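Local atomic coordinates of aldehyde dehydrogenase family protein (Pseudomonas syringae pv. tomato, PDB entry 5IUV), a protein that probably oxidises indole-3-acetaldehyde to the auxin indole-3-acetic acid, using NAD+ as cofactor, as a member of the aldehyde dehydrogenase family. Residues A[39-44]-A[105-110]; A[431-436]-A[451-456]. All coordinates share one frame; numbering follows the deposited sequence.

In the fold
Two ways of closing a chain on itself appear here in series along an aldehyde dehydrogenase subunit. Near the N terminus, contact 1 brings the turn that leaves strand 36-40, the first strand of a two-stranded hairpin, against the C-terminal end of helix 98-109; the loop it closes is mostly helical. The chain then builds the NAD-binding part and much of a second mixed sheet before contact 2 closes a far shorter loop, pairing strand 430-434 with strand 452-455 around helix 438-447. The loops neither nest nor cross. The two contacts do not touch, with centres about 34 Å apart and nearest atoms about 18 Å apart.

Contact 1 of 2, residues A[39-44]-A[105-110]; sequences CISPVD and ETLDMG
An ST turn at Ser41, just after strand 36-40, docks on the last turn of helix 98-109, and its hydroxyl joins the two. Ser41 OG donates to Leu107 O at 2.7 Å, in the carbonyl plane and on a lone pair of that oxygen. The same OG accepts from Val43 N at 3.2 Å, the bond that defines the turn. OG is anti to the backbone N (chi1 179°) and so sits beside the Ser41 carbonyl carbon, where it can meet Val43 N as well as the Leu107 carbonyl. Pro42 follows as the apolar wedge: its CD lies 3.3 Å from Asp108 O, while CG meets the peptide between Met109 and Gly110. Gly110 leaves the helix with positive phi (94°), a conformation suited to glycine, and the proline ring packs closely over this exit. Beyond it, Val43 CG2 rests at 3.8 Å from Thr106 O and more loosely against Leu107 CD2, whose side chain also touches Leu48 of the partner hairpin strand. Met109, on the same helix turn, lies beside Trp167 and Asn168, which bind NAD+ and indoleacetate respectively, so the helix end borders the active-site region. At the strand end of the contact the Asp108 carboxylate has OD2 bonded to Leu198 N, while OD1 comes within 3.2 Å of Cys39 SG, a close contact rather than an assigned hydrogen bond.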
ATOM      1  N   CYS A  39     -35.775  22.007  22.586  1.00 16.16           N
ATOM      2  CA  CYS A  39     -35.082  22.205  21.324  1.00 15.52           C
ATOM      3  C   CYS A  39     -35.723  23.386  20.599  1.00 16.96           C
ATOM      4  O   CYS A  39     -36.832  23.270  20.073  1.00 15.83           O
ATOM      5  CB  CYS A  39     -35.139  20.936  20.462  1.00 12.34           C
ATOM      6  SG  CYS A  39     -34.172  20.996  18.930  1.00 14.94           S
ATOM      7  N   ILE A  40     -35.015  24.513  20.580  1.00 19.14           N
ATOM      8  CA  ILE A  40     -35.528  25.772  20.035  1.00 20.75           C
ATOM      9  C   ILE A  40     -34.927  26.096  18.668  1.00 17.63           C
ATOM     10  O   ILE A  40     -33.717  26.013  18.486  1.00 18.47           O
ATOM     11  CB  ILE A  40     -35.234  26.946  21.000  1.00 23.64           C
ATOM     12  CG1 ILE A  40     -35.878  26.694  22.363  1.00 27.08           C
ATOM     13  CG2 ILE A  40     -35.713  28.264  20.412  1.00 25.16           C
ATOM     14  CD1 ILE A  40     -37.380  26.547  22.302  1.00 29.18           C
ATOM     15  N   SER A  41     -35.772  26.473  17.711  1.00 17.50           N
ATOM     16  CA  SER A  41     -35.302  26.815  16.370  1.00 18.02           C
ATOM     17  C   SER A  41     -34.783  28.245  16.269  1.00 17.91           C
ATOM     18  O   SER A  41     -35.464  29.177  16.678  1.00 19.29           O
ATOM     19  CB  SER A  41     -36.421  26.628  15.349  1.00 18.73           C
ATOM     20  OG  SER A  41     -35.974  26.989  14.058  1.00 18.38           O
ATOM     21  N   PRO A  42     -33.582  28.424  15.704  1.00 16.49           N
ATOM     22  CA  PRO A  42     -33.066  29.784  15.490  1.00 19.76           C
ATOM     23  C   PRO A  42     -33.685  30.481  14.275  1.00 23.25           C
ATOM     24  O   PRO A  42     -33.387  31.651  14.019  1.00 25.27           O
ATOM     25  CB  PRO A  42     -31.569  29.562  15.285  1.00 18.56           C
ATOM     26  CG  PRO A  42     -31.475  28.166  14.733  1.00 17.86           C
ATOM     27  CD  PRO A  42     -32.569  27.393  15.418  1.00 15.05           C
ATOM     28  N   VAL A  43     -34.531  29.769  13.538  1.00 22.30           N
ATOM     29  CA  VAL A  43     -35.254  30.359  12.419  1.00 23.65           C
ATOM     30  C   VAL A  43     -36.156  31.490  12.912  1.00 27.16           C
ATOM     31  O   VAL A  43     -36.127  32.602  12.377  1.00 28.92           O
ATOM     32  CB  VAL A  43     -36.096  29.303  11.669  1.00 21.71           C
ATOM     33  CG1 VAL A  43     -37.043  29.968  10.693  1.00 25.09           C
ATOM     34  CG2 VAL A  43     -35.186  28.312  10.948  1.00 16.27           C
ATOM     35  N   ASP A  44     -36.935  31.213  13.952  1.00 27.06           N
ATOM     36  CA  ASP A  44     -37.835  32.217  14.504  1.00 30.53           C
ATOM     37  C   ASP A  44     -38.118  32.015  15.993  1.00 31.59           C
ATOM     38  O   ASP A  44     -38.921  32.743  16.582  1.00 32.19           O
ATOM     39  CB  ASP A  44     -39.151  32.222  13.728  1.00 32.19           C
ATOM     40  CG  ASP A  44     -39.796  30.853  13.666  1.00 33.82           C
ATOM     41  OD1 ASP A  44     -39.310  29.926  14.345  1.00 34.34           O
ATOM     42  OD2 ASP A  44     -40.798  30.705  12.939  1.00 35.95           O
ATOM     43  N   GLU A 105     -32.530  19.665   9.920  1.00 11.94           N
ATOM     44  CA  GLU A 105     -31.245  20.331  10.103  1.00 12.80           C
ATOM     45  C   GLU A 105     -31.408  21.845  10.078  1.00 14.04           C
ATOM     46  O   GLU A 105     -30.895  22.563  10.948  1.00 12.75           O
ATOM     47  CB  GLU A 105     -30.264  19.891   9.016  1.00 17.00           C
ATOM     48  CG  GLU A 105     -28.810  20.008   9.408  1.00 22.55           C
ATOM     49  CD  GLU A 105     -28.328  18.791  10.178  1.00 28.59           C
ATOM     50  OE1 GLU A 105     -28.922  18.478  11.235  1.00 29.51           O
ATOM     51  OE2 GLU A 105     -27.354  18.149   9.725  1.00 29.67           O
ATOM     52  N   THR A 106     -32.143  22.327   9.081  1.00 12.81           N
ATOM     53  CA  THR A 106     -32.390  23.753   8.941  1.00 12.92           C
ATOM     54  C   THR A 106     -33.156  24.319  10.137  1.00 10.01           C
ATOM     55  O   THR A 106     -32.783  25.355  10.680  1.00 12.38           O
ATOM     56  CB  THR A 106     -33.156  24.047   7.638  1.00 12.53           C
ATOM     57  OG1 THR A 106     -32.251  23.914   6.535  1.00 13.70           O
ATOM     58  CG2 THR A 106     -33.743  25.465   7.642  1.00 13.22           C
ATOM     59  N   LEU A 107     -34.220  23.639  10.551  1.00  9.99           N
ATOM     60  CA  LEU A 107     -34.993  24.082  11.710  1.00 11.55           C
ATOM     61  C   LEU A 107     -34.170  24.021  12.995  1.00 10.77           C
ATOM     62  O   LEU A 107     -34.288  24.890  13.859  1.00 12.42           O
ATOM     63  CB  LEU A 107     -36.264  23.238  11.863  1.00 10.29           C
ATOM     64  CG  LEU A 107     -37.307  23.407  10.755  1.00 10.49           C
ATOM     65  CD1 LEU A 107     -38.425  22.391  10.916  1.00 10.79           C
ATOM     66  CD2 LEU A 107     -37.850  24.837  10.763  1.00 11.10           C
ATOM     67  N   ASP A 108     -33.331  22.999  13.113  1.00  9.89           N
ATOM     68  CA  ASP A 108     -32.590  22.752  14.348  1.00 14.03           C
ATOM     69  C   ASP A 108     -31.500  23.796  14.592  1.00 13.06           C
ATOM     70  O   ASP A 108     -31.372  24.323  15.697  1.00 13.31           O
ATOM     71  CB  ASP A 108     -31.972  21.353  14.308  1.00 13.08           C
ATOM     72  CG  ASP A 108     -31.733  20.770  15.677  1.00 16.48           C
ATOM     73  OD1 ASP A 108     -31.894  21.486  16.696  1.00 15.98           O
ATOM     74  OD2 ASP A 108     -31.357  19.580  15.721  1.00 15.77           O
ATOM     75  N   MET A 109     -30.705  24.096  13.569  1.00 13.46           N
ATOM     76  CA  MET A 109     -29.558  24.971  13.795  1.00 11.51           C
ATOM     77  C   MET A 109     -29.421  26.122  12.793  1.00 11.32           C
ATOM     78  O   MET A 109     -28.442  26.864  12.835  1.00 13.74           O
ATOM     79  CB  MET A 109     -28.269  24.132  13.831  1.00 11.94           C
ATOM     80  CG  MET A 109     -28.099  23.149  12.675  1.00  9.63           C
ATOM     81  SD  MET A 109     -27.678  23.968  11.131  1.00 14.97           S
ATOM     82  CE  MET A 109     -26.160  24.813  11.588  1.00 10.13           C
ATOM     83  N   GLY A 110     -30.390  26.262  11.893  1.00 11.12           N
ATOM     84  CA  GLY A 110     -30.543  27.501  11.152  1.00 11.65           C
ATOM     85  C   GLY A 110     -29.899  27.671   9.789  1.00 12.44           C
ATOM     86  O   GLY A 110     -30.004  28.746   9.209  1.00 13.07           O
TER

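Contact 2 of 2, residues A[431-436]-A[451-456]; sequences AAVWTA and GSVWVN
The Trp434 indole carries the backbone of Asn456 over one face, with Asn456 C 3.5 Å above the ring plane and offset toward the rim. Its CE3 and CZ3 atoms make the approach, while NE1 is bonded to Asn274 OD1 on the neighbouring strand. Trp434 CG lies anti to its carbonyl carbon (chi1 -59°), a setting that lets the six-membered ring reach Asn456. The Trp454 indole has Ser452 CB over one face, and Tyr458 stacks with it edge-to-face; Ala431 O approaches this ring obliquely. Trp454 CB also meets Ala432 CB, on the sheet face these two residues share. Beneath the rings, parallel strands 430-434 and 452-455 are joined in register by backbone bonds: Ala431 N to Ser452 O, Trp454 N to Ala431 O, Val433 N to Trp454 O, and Asn456 N to Val433 O. With helix 438-447 between them, they form a beta-alpha-beta crossover. The other face carries Ala431, Val433, Val453 and Val455; Val433 CG2 lies 4.4 Å from Val453 CG1, and helix 438-447 packs there through Thr444 and Ala445. Strand 452-455 also pairs in parallel with a strand of a second subunit, carrying the sheet across the interface. Past the last bridge, the Asn456 side chain takes over from the backbone and grips Thr435 twice. Its OD1 accepts from Thr435 N at 2.9 Å, in the carboxamide plane and on a lone pair. ND2 donates to Thr435 O at 3.0 Å; that oxygen lies in the Asn456 amide plane, but ND2 stands above the plane of the Thr435 carbonyl.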
ATOM      1  N   ALA A 431      -5.414  25.602   4.963  1.00  7.16           N
ATOM      2  CA  ALA A 431      -4.826  26.809   4.402  1.00  8.40           C
ATOM      3  C   ALA A 431      -5.046  26.770   2.893  1.00  9.48           C
ATOM      4  O   ALA A 431      -5.301  25.703   2.339  1.00 10.80           O
ATOM      5  CB  ALA A 431      -3.342  26.900   4.737  1.00  7.24           C
ATOM      6  N   ALA A 432      -4.965  27.918   2.229  1.00  8.88           N
ATOM      7  CA  ALA A 432      -5.023  27.917   0.766  1.00  9.71           C
ATOM      8  C   ALA A 432      -3.985  28.842   0.140  1.00 10.59           C
ATOM      9  O   ALA A 432      -3.560  29.829   0.746  1.00 10.91           O
ATOM     10  CB  ALA A 432      -6.414  28.296   0.285  1.00  8.57           C
ATOM     11  N   VAL A 433      -3.583  28.505  -1.082  1.00 12.39           N
ATOM     12  CA  VAL A 433      -2.575  29.263  -1.817  1.00 13.57           C
ATOM     13  C   VAL A 433      -3.052  29.515  -3.232  1.00 12.64           C
ATOM     14  O   VAL A 433      -3.483  28.589  -3.910  1.00 13.48           O
ATOM     15  CB  VAL A 433      -1.225  28.518  -1.885  1.00 14.99           C
ATOM     16  CG1 VAL A 433      -0.184  29.384  -2.577  1.00 17.99           C
ATOM     17  CG2 VAL A 433      -0.760  28.139  -0.503  1.00 17.61           C
ATOM     18  N   TRP A 434      -2.968  30.763  -3.682  1.00  8.63           N
ATOM     19  CA  TRP A 434      -3.380  31.104  -5.035  1.00  8.92           C
ATOM     20  C   TRP A 434      -2.192  31.661  -5.801  1.00 10.38           C
ATOM     21  O   TRP A 434      -1.718  32.761  -5.511  1.00  9.48           O
ATOM     22  CB  TRP A 434      -4.536  32.114  -5.023  1.00  9.89           C
ATOM     23  CG  TRP A 434      -5.768  31.636  -4.293  1.00  9.68           C
ATOM     24  CD1 TRP A 434      -5.933  31.535  -2.941  1.00 11.77           C
ATOM     25  CD2 TRP A 434      -7.009  31.210  -4.879  1.00  8.90           C
ATOM     26  NE1 TRP A 434      -7.194  31.064  -2.650  1.00  9.53           N
ATOM     27  CE2 TRP A 434      -7.873  30.862  -3.824  1.00  9.52           C
ATOM     28  CE3 TRP A 434      -7.469  31.092  -6.196  1.00  8.59           C
ATOM     29  CZ2 TRP A 434      -9.175  30.403  -4.042  1.00  9.32           C
ATOM     30  CZ3 TRP A 434      -8.763  30.639  -6.413  1.00  9.33           C
ATOM     31  CH2 TRP A 434      -9.601  30.303  -5.338  1.00  9.57           C
ATOM     32  N   THR A 435      -1.709  30.888  -6.771  1.00  9.18           N
ATOM     33  CA  THR A 435      -0.588  31.301  -7.613  1.00 11.20           C
ATOM     34  C   THR A 435      -0.515  30.436  -8.865  1.00  9.79           C
ATOM     35  O   THR A 435      -0.836  29.253  -8.825  1.00  8.91           O
ATOM     36  CB  THR A 435       0.770  31.222  -6.866  1.00 15.35           C
ATOM     37  OG1 THR A 435       1.835  31.475  -7.789  1.00 13.20           O
ATOM     38  CG2 THR A 435       0.977  29.850  -6.251  1.00 14.94           C
ATOM     39  N   ALA A 436      -0.090  31.031  -9.973  1.00 10.51           N
ATOM     40  CA  ALA A 436       0.039  30.298 -11.229  1.00 12.93           C
ATOM     41  C   ALA A 436       1.427  29.686 -11.383  1.00 12.15           C
ATOM     42  O   ALA A 436       1.686  28.952 -12.331  1.00 13.25           O
ATOM     43  CB  ALA A 436      -0.265  31.218 -12.414  1.00 12.78           C
ATOM     44  N   GLY A 451      -3.493  20.582   7.855  1.00  7.39           N
ATOM     45  CA  GLY A 451      -3.919  19.262   7.413  1.00  8.15           C
ATOM     46  C   GLY A 451      -4.456  19.233   5.992  1.00  7.48           C
ATOM     47  O   GLY A 451      -4.343  18.222   5.299  1.00  9.92           O
ATOM     48  N   SER A 452      -5.064  20.335   5.565  1.00  8.03           N
ATOM     49  CA  SER A 452      -5.484  20.484   4.177  1.00 10.13           C
ATOM     50  C   SER A 452      -4.876  21.745   3.590  1.00  9.49           C
ATOM     51  O   SER A 452      -4.937  22.798   4.210  1.00 10.97           O
ATOM     52  CB  SER A 452      -7.011  20.552   4.061  1.00 10.65           C
ATOM     53  OG  SER A 452      -7.623  19.382   4.568  1.00 13.10           O
ATOM     54  N   VAL A 453      -4.298  21.645   2.396  1.00  8.41           N
ATOM     55  CA  VAL A 453      -3.822  22.833   1.695  1.00  8.56           C
ATOM     56  C   VAL A 453      -4.458  22.862   0.317  1.00  9.56           C
ATOM     57  O   VAL A 453      -4.299  21.926  -0.471  1.00  7.50           O
ATOM     58  CB  VAL A 453      -2.282  22.871   1.572  1.00 10.16           C
ATOM     59  CG1 VAL A 453      -1.850  24.082   0.758  1.00 11.73           C
ATOM     60  CG2 VAL A 453      -1.632  22.900   2.951  1.00 11.32           C
ATOM     61  N   TRP A 454      -5.208  23.923   0.043  1.00  8.08           N
ATOM     62  CA  TRP A 454      -5.926  24.033  -1.214  1.00  9.21           C
ATOM     63  C   TRP A 454      -5.219  25.025  -2.128  1.00 10.51           C
ATOM     64  O   TRP A 454      -4.879  26.133  -1.719  1.00 11.18           O
ATOM     65  CB  TRP A 454      -7.388  24.432  -0.957  1.00 10.86           C
ATOM     66  CG  TRP A 454      -8.102  23.402  -0.117  1.00 10.61           C
ATOM     67  CD1 TRP A 454      -8.153  22.059  -0.353  1.00 13.33           C
ATOM     68  CD2 TRP A 454      -8.839  23.621   1.096  1.00 12.04           C
ATOM     69  NE1 TRP A 454      -8.879  21.429   0.630  1.00 12.67           N
ATOM     70  CE2 TRP A 454      -9.314  22.365   1.529  1.00 12.18           C
ATOM     71  CE3 TRP A 454      -9.152  24.757   1.852  1.00 11.04           C
ATOM     72  CZ2 TRP A 454     -10.078  22.208   2.686  1.00 11.85           C
ATOM     73  CZ3 TRP A 454      -9.918  24.599   3.007  1.00 11.26           C
ATOM     74  CH2 TRP A 454     -10.375  23.337   3.406  1.00 13.18           C
ATOM     75  N   VAL A 455      -4.970  24.616  -3.365  1.00 10.18           N
ATOM     76  CA  VAL A 455      -4.220  25.460  -4.288  1.00 11.15           C
ATOM     77  C   VAL A 455      -5.107  25.881  -5.448  1.00 10.19           C
ATOM     78  O   VAL A 455      -5.681  25.038  -6.140  1.00 10.03           O
ATOM     79  CB  VAL A 455      -2.958  24.750  -4.829  1.00  9.56           C
ATOM     80  CG1 VAL A 455      -2.195  25.664  -5.805  1.00  7.25           C
ATOM     81  CG2 VAL A 455      -2.060  24.318  -3.676  1.00  9.69           C
ATOM     82  N   ASN A 456      -5.223  27.193  -5.626  1.00  8.43           N
ATOM     83  CA  ASN A 456      -6.066  27.806  -6.654  1.00 11.74           C
ATOM     84  C   ASN A 456      -7.527  27.387  -6.549  1.00 11.13           C
ATOM     85  O   ASN A 456      -8.251  27.314  -7.541  1.00  9.98           O
ATOM     86  CB  ASN A 456      -5.492  27.509  -8.035  1.00  7.63           C
ATOM     87  CG  ASN A 456      -4.151  28.172  -8.234  1.00 11.81           C
ATOM     88  OD1 ASN A 456      -3.856  29.169  -7.574  1.00 11.78           O
ATOM     89  ND2 ASN A 456      -3.327  27.624  -9.116  1.00  9.76           N
TER